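Local structure of RsfP (Uncultured bacterium, 4GLJ) at residues Ser126-Asp131 and Ala207-Ile212; Gly132-Val137 and Ala276-Val281. The protein probably catalyses the phosphate-dependent cleavage of methylthioadenosine and binds the dye rhodamine B. One frame throughout, in Å; residues are numbered along the deposited sequence.

From the N terminus, the chain reaches the first segments in the loop after strand 111-119. This loop carries 126-131 and, directly after it, 132-137. Contact 1 closes when the chain reaches the end of helix 200-209, some 76 residues later. Contact 2 closes later still, when 276-281 arrives after helix 237-263. The two closures cross rather than nest, since their segments alternate. Their centres lie about 10 Å apart and they touch: F129 CE2 packs on A135 CB at 3.7 Å, and E209 CG on V137 CG2. One loop is thus tied to a helix end and to the C-terminal region, and both contacts reach the second subunit.

Contact 1. Residues Ser126-Asp131 and Ala207-Ile212; sequences STFFGD and AREASI
The carboxylate of E209 takes two hydrogen bonds from T127 and F128, one on each oxygen. E209 is the last residue of helix 200-209, and the helix ends in a Schellman motif with S211 as the C-prime residue. Its partners sit in the long loop after strand 111-119 of this phosphorylase-superfamily chain. OE2 accepts from T127 OG1 at 2.7 Å. OE1 accepts from F128 N at 2.8 Å, with a nearly straight N-H...O angle of 166°. Both oxygens use their syn lone pairs, so the two donors, T127 OG1 and F128 N, meet the carboxylate as a pair and should limit its rotation. The E209 chain is extended beyond CG (chi2 -175°), which carries CD away from the helix to the loop.

T127 OG1 also accepts from F129 N at 2.8 Å. This is an ST turn, and it fixes the hydroxyl that meets E209. OG1 lies anti to the backbone N of T127, which turns it to serve both F129 N and E209 OE2.

Two rings pack against E209. F128 crosses E209 obliquely, with ring and carboxylate planes 39° apart. Its CD2 comes within 3.3 Å of OE1, and E209 CB lies at the ring edge. F129 runs past E209 in the opposite direction. It presents its edge, and CD1 is 3.5 Å from E209 CD. E209 is buried, and the donors T127 OG1 and F128 N meet its two oxygens.

The second subunit adds to the contact. Q178 of that subunit donates to E209 OE2 and to S126 O, and its P177 packs on T127 and E209. The contact thus joins a helix end, a loop and the subunit interface. Beyond the carboxylate, F128 also reaches the residue after the helix, where its CE2 rests 4.4 Å from A210 CB.

Contact 2. Residues Gly132-Val137 and Ala276-Val281; sequences GAVAHV and ALVTPV. With RHB (N-[9-(2-carboxyphenyl)-6-(diethylamino)-3H-xanthen-3-ylidene]-N-ethylethanaminium), chain B.
V134 lies side by side with V278, both side chains pointing the same way, and its CG1 packs on V278 CB at 3.9 Å. The two loops run antiparallel and form a single beta bridge, A135 with L277. V134 O accepts twice, from V278 N at 2.7 Å and from T279 N at 3.2 Å. The T279 hydroxyl OG1 accepts from V134 N at 2.8 Å. OG1 stands beside T279's own backbone N (chi1 -52°), which leaves it facing V134 N. At the other end of the pairing, H136 N donates to A276 O at 2.9 Å, from above the carbonyl plane. A276 CB packs against V137 CG1.

H136 and V278 also touch a rhodamine B molecule of chain B. The dye's C12 lies over one face of the H136 ring, 4.0 Å above its plane and offset toward the rim. V278 CG2 sits at the edge of this ring. P177 O of the second subunit accepts from H136 ND1, which ties the imidazole to the subunit interface. From the opposite segment, V278 CG2 approaches the dye carboxyl oxygen O2 at 3.2 Å.

Contact 1. Residues Ser126-Asp131 and Ala207-Ile212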
loop_
_atom_site.group_PDB
_atom_site.type_symbol
_atom_site.label_atom_id
_atom_site.label_comp_id
_atom_site.label_asym_id
_atom_site.label_seq_id
_atom_site.Cartn_x
_atom_site.Cartn_y
_atom_site.Cartn_z
ATOM N N SER A 126 -4.175 -3.215 -10.610
ATOM C CA SER A 126 -3.002 -4.015 -10.997
ATOM C C SER A 126 -3.396 -5.396 -11.607
ATOM O O SER A 126 -2.569 -6.308 -11.709
ATOM C CB SER A 126 -2.068 -4.190 -9.778
ATOM O OG SER A 126 -2.870 -4.756 -8.727
ATOM N N THR A 127 -4.630 -5.480 -12.095
ATOM C CA THR A 127 -5.136 -6.694 -12.758
ATOM C C THR A 127 -6.259 -6.300 -13.686
ATOM O O THR A 127 -6.932 -5.262 -13.532
ATOM C CB THR A 127 -5.657 -7.724 -11.712
ATOM O OG1 THR A 127 -6.129 -8.905 -12.369
ATOM C CG2 THR A 127 -6.821 -7.160 -10.887
ATOM N N PHE A 128 -6.483 -7.155 -14.667
ATOM C CA PHE A 128 -7.600 -7.012 -15.542
ATOM C C PHE A 128 -8.753 -7.799 -14.977
ATOM O O PHE A 128 -9.853 -7.703 -15.493
ATOM C CB PHE A 128 -7.314 -7.674 -16.889
ATOM C CG PHE A 128 -6.341 -6.926 -17.727
ATOM C CD1 PHE A 128 -6.713 -5.726 -18.375
ATOM C CD2 PHE A 128 -5.079 -7.459 -17.988
ATOM C CE1 PHE A 128 -5.820 -5.053 -19.198
ATOM C CE2 PHE A 128 -4.204 -6.769 -18.828
ATOM C CZ PHE A 128 -4.561 -5.593 -19.459
ATOM N N PHE A 129 -8.483 -8.578 -13.914
ATOM C CA PHE A 129 -9.499 -9.470 -13.383
ATOM C C PHE A 129 -10.348 -8.886 -12.270
ATOM O O PHE A 129 -10.091 -7.787 -11.812
ATOM C CB PHE A 129 -8.828 -10.829 -13.034
ATOM C CG PHE A 129 -8.368 -11.527 -14.312
ATOM C CD1 PHE A 129 -7.063 -11.341 -14.828
ATOM C CD2 PHE A 129 -9.287 -12.235 -15.086
ATOM C CE1 PHE A 129 -6.691 -11.940 -16.047
ATOM C CE2 PHE A 129 -8.930 -12.831 -16.284
ATOM C CZ PHE A 129 -7.635 -12.629 -16.805
ATOM N N GLY A 130 -11.362 -9.620 -11.820
ATOM C CA GLY A 130 -12.324 -9.046 -10.896
ATOM C C GLY A 130 -13.582 -8.792 -11.702
ATOM O O GLY A 130 -13.616 -9.033 -12.944
ATOM N N ASP A 131 -14.652 -8.382 -10.988
ATOM C CA ASP A 131 -15.923 -8.044 -11.614
ATOM C C ASP A 131 -16.390 -9.053 -12.639
ATOM O O ASP A 131 -16.771 -8.649 -13.775
ATOM C CB ASP A 131 -15.873 -6.620 -12.234
ATOM C CG ASP A 131 -17.257 -6.116 -12.653
ATOM O OD1 ASP A 131 -18.301 -6.579 -12.111
ATOM O OD2 ASP A 131 -17.314 -5.224 -13.534
ATOM N N ALA A 207 1.036 -7.254 -18.333
ATOM C CA ALA A 207 1.651 -7.896 -19.516
ATOM C C ALA A 207 1.572 -9.411 -19.299
ATOM O O ALA A 207 1.242 -10.177 -20.240
ATOM C CB ALA A 207 3.128 -7.436 -19.659
ATOM N N ARG A 208 1.856 -9.887 -18.074
ATOM C CA ARG A 208 1.794 -11.328 -17.812
ATOM C C ARG A 208 0.356 -11.853 -17.986
ATOM O O ARG A 208 0.130 -12.904 -18.609
ATOM C CB ARG A 208 2.309 -11.635 -16.403
ATOM C CG ARG A 208 2.431 -13.114 -16.054
ATOM C CD ARG A 208 3.299 -13.994 -16.991
ATOM N NE ARG A 208 4.638 -13.396 -17.158
ATOM C CZ ARG A 208 5.670 -13.672 -16.354
ATOM N NH1 ARG A 208 5.520 -14.576 -15.355
ATOM N NH2 ARG A 208 6.879 -13.157 -16.595
ATOM N N GLU A 209 -0.624 -11.120 -17.442
ATOM C CA GLU A 209 -2.031 -11.529 -17.597
ATOM C C GLU A 209 -2.468 -11.522 -19.045
ATOM O O GLU A 209 -3.421 -12.255 -19.417
ATOM C CB GLU A 209 -2.975 -10.593 -16.834
ATOM C CG GLU A 209 -2.836 -10.764 -15.317
ATOM C CD GLU A 209 -3.836 -9.932 -14.548
ATOM O OE1 GLU A 209 -4.433 -9.000 -15.175
ATOM O OE2 GLU A 209 -4.006 -10.197 -13.306
ATOM N N ALA A 210 -1.842 -10.643 -19.830
ATOM C CA ALA A 210 -2.141 -10.557 -21.248
ATOM C C ALA A 210 -1.337 -11.546 -22.072
ATOM O O ALA A 210 -1.341 -11.466 -23.307
ATOM C CB ALA A 210 -1.891 -9.162 -21.765
ATOM N N SER A 211 -0.650 -12.471 -21.400
ATOM C CA SER A 211 0.210 -13.489 -22.056
ATOM C C SER A 211 1.285 -12.866 -22.988
ATOM O O SER A 211 1.586 -13.414 -24.045
ATOM C CB SER A 211 -0.687 -14.491 -22.823
ATOM O OG SER A 211 -1.567 -15.171 -21.915
ATOM N N ILE A 212 1.877 -11.743 -22.592
ATOM C CA ILE A 212 2.917 -11.082 -23.386
ATOM C C ILE A 212 4.235 -11.123 -22.630
ATOM O O ILE A 212 4.272 -10.778 -21.448
ATOM C CB ILE A 212 2.575 -9.607 -23.648
ATOM C CG1 ILE A 212 1.251 -9.448 -24.380
ATOM C CG2 ILE A 212 3.720 -8.892 -24.388
ATOM C CD1 ILE A 212 0.698 -7.999 -24.461
#

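Contact 2. Residues Gly132-Val137 and Ala276-Val281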
loop_
_atom_site.group_PDB
_atom_site.type_symbol
_atom_site.label_atom_id
_atom_site.label_comp_id
_atom_site.label_asym_id
_atom_site.label_seq_id
_atom_site.Cartn_x
_atom_site.Cartn_y
_atom_site.Cartn_z
ATOM N N GLY A 132 -16.418 -10.352 -12.285
ATOM C CA GLY A 132 -16.913 -11.348 -13.252
ATOM C C GLY A 132 -15.943 -12.460 -13.705
ATOM O O GLY A 132 -16.393 -13.461 -14.237
ATOM N N ALA A 133 -14.656 -12.304 -13.453
ATOM C CA ALA A 133 -13.641 -13.285 -13.893
ATOM C C ALA A 133 -12.529 -13.309 -12.854
ATOM O O ALA A 133 -12.098 -12.235 -12.421
ATOM C CB ALA A 133 -13.075 -12.858 -15.210
ATOM N N VAL A 134 -12.081 -14.502 -12.467
ATOM C CA VAL A 134 -11.006 -14.675 -11.463
ATOM C C VAL A 134 -9.855 -15.412 -12.159
ATOM O O VAL A 134 -10.085 -16.466 -12.849
ATOM C CB VAL A 134 -11.530 -15.563 -10.277
ATOM C CG1 VAL A 134 -10.428 -15.892 -9.240
ATOM C CG2 VAL A 134 -12.736 -14.914 -9.585
ATOM N N ALA A 135 -8.641 -14.898 -11.983
ATOM C CA ALA A 135 -7.423 -15.537 -12.520
ATOM C C ALA A 135 -6.288 -15.160 -11.599
ATOM O O ALA A 135 -6.205 -14.011 -11.075
ATOM C CB ALA A 135 -7.100 -15.021 -13.938
ATOM N N HIS A 136 -5.353 -16.088 -11.434
ATOM C CA HIS A 136 -4.191 -15.831 -10.555
ATOM C C HIS A 136 -2.898 -16.185 -11.283
ATOM O O HIS A 136 -2.419 -17.281 -11.149
ATOM C CB HIS A 136 -4.346 -16.687 -9.305
ATOM C CG HIS A 136 -5.481 -16.256 -8.416
ATOM N ND1 HIS A 136 -5.402 -15.145 -7.597
ATOM C CD2 HIS A 136 -6.762 -16.765 -8.266
ATOM C CE1 HIS A 136 -6.577 -14.998 -6.963
ATOM N NE2 HIS A 136 -7.396 -16.008 -7.336
ATOM N N VAL A 137 -2.335 -15.309 -12.095
ATOM C CA VAL A 137 -1.078 -15.678 -12.831
ATOM C C VAL A 137 0.104 -15.703 -11.846
ATOM O O VAL A 137 0.106 -15.011 -10.830
ATOM C CB VAL A 137 -0.796 -14.740 -14.018
ATOM C CG1 VAL A 137 -1.944 -14.819 -15.011
ATOM C CG2 VAL A 137 -0.609 -13.282 -13.564
ATOM N N ALA A 276 -3.901 -20.374 -15.013
ATOM C CA ALA A 276 -4.207 -19.383 -13.998
ATOM C C ALA A 276 -5.658 -18.956 -13.973
ATOM O O ALA A 276 -6.125 -18.460 -12.948
ATOM C CB ALA A 276 -3.335 -18.174 -14.227
ATOM N N LEU A 277 -6.415 -19.162 -15.069
ATOM C CA LEU A 277 -7.783 -18.648 -15.151
ATOM C C LEU A 277 -8.681 -19.536 -14.314
ATOM O O LEU A 277 -8.688 -20.750 -14.491
ATOM C CB LEU A 277 -8.245 -18.642 -16.634
ATOM C CG LEU A 277 -9.593 -18.015 -17.016
ATOM C CD1 LEU A 277 -9.771 -16.572 -16.579
ATOM C CD2 LEU A 277 -9.869 -18.115 -18.544
ATOM N N VAL A 278 -9.418 -18.991 -13.363
ATOM C CA VAL A 278 -10.268 -19.840 -12.521
ATOM C C VAL A 278 -11.675 -19.901 -13.133
ATOM O O VAL A 278 -12.301 -20.968 -13.157
ATOM C CB VAL A 278 -10.328 -19.321 -11.058
ATOM C CG1 VAL A 278 -11.380 -20.043 -10.245
ATOM C CG2 VAL A 278 -8.959 -19.420 -10.351
ATOM N N THR A 279 -12.177 -18.775 -13.620
ATOM C CA THR A 279 -13.535 -18.706 -14.147
ATOM C C THR A 279 -13.509 -19.230 -15.576
ATOM O O THR A 279 -12.865 -18.619 -16.411
ATOM C CB THR A 279 -14.002 -17.233 -14.230
ATOM O OG1 THR A 279 -13.808 -16.618 -12.968
ATOM C CG2 THR A 279 -15.494 -17.112 -14.716
ATOM N N PRO A 280 -14.256 -20.321 -15.873
ATOM C CA PRO A 280 -14.368 -20.788 -17.265
ATOM C C PRO A 280 -14.958 -19.687 -18.152
ATOM O O PRO A 280 -15.855 -18.961 -17.724
ATOM C CB PRO A 280 -15.357 -21.957 -17.172
ATOM C CG PRO A 280 -15.280 -22.411 -15.747
ATOM C CD PRO A 280 -15.068 -21.133 -14.950
ATOM N N VAL A 281 -14.451 -19.550 -19.371
ATOM C CA VAL A 281 -14.982 -18.536 -20.288
ATOM C C VAL A 281 -16.527 -18.694 -20.435
ATOM O O VAL A 281 -17.265 -17.707 -20.480
ATOM C CB VAL A 281 -14.186 -18.519 -21.630
ATOM C CG1 VAL A 281 -14.959 -17.864 -22.778
ATOM C CG2 VAL A 281 -12.836 -17.838 -21.418
HETATM O O2 RHB B . -8.122 -22.471 -10.449
HETATM C C26 RHB B . -6.997 -22.570 -10.975
HETATM C C19 RHB B . -5.772 -22.113 -10.251
HETATM C C14 RHB B . -5.693 -21.731 -8.913
HETATM C C15 RHB B . -4.454 -21.355 -8.413
HETATM C C16 RHB B . -3.311 -21.338 -9.188
HETATM C C17 RHB B . -3.395 -21.705 -10.508
HETATM C C18 RHB B . -4.624 -22.097 -11.018
HETATM C C9 RHB B . -6.792 -21.677 -7.898
HETATM C C8 RHB B . -6.561 -20.789 -6.718
HETATM C C13 RHB B . -5.400 -20.042 -6.576
HETATM C C12 RHB B . -5.183 -19.208 -5.476
HETATM C C11 RHB B . -6.152 -19.084 -4.505
HETATM N N1 RHB B . -5.945 -18.295 -3.351
HETATM C C35 RHB B . -4.550 -18.604 -2.985
HETATM C C36 RHB B . -4.392 -20.109 -3.131
HETATM C C22 RHB B . -6.218 -16.829 -3.370
HETATM C C23 RHB B . -7.675 -16.557 -2.962
HETATM C C10 RHB B . -7.293 -19.861 -4.645
HETATM C C7 RHB B . -7.511 -20.688 -5.740
HETATM O O1 RHB B . -8.674 -21.408 -5.836
HETATM C C1 RHB B . -8.966 -22.255 -6.872
HETATM C C2 RHB B . -8.081 -22.439 -7.926
HETATM C C6 RHB B . -10.181 -22.922 -6.845
HETATM C C5 RHB B . -10.542 -23.783 -7.863
HETATM C C4 RHB B . -9.671 -23.979 -8.927
HETATM C C3 RHB B . -8.443 -23.311 -8.958
HETATM N N2 RHB B . -11.779 -24.450 -7.782
HETATM C C24 RHB B . -12.923 -23.522 -7.885
HETATM C C25 RHB B . -14.111 -24.140 -7.176
HETATM C C33 RHB B . -11.857 -25.526 -8.792
HETATM C C34 RHB B . -12.828 -26.584 -8.302
HETATM O O3 RHB B . -6.842 -23.083 -12.099
#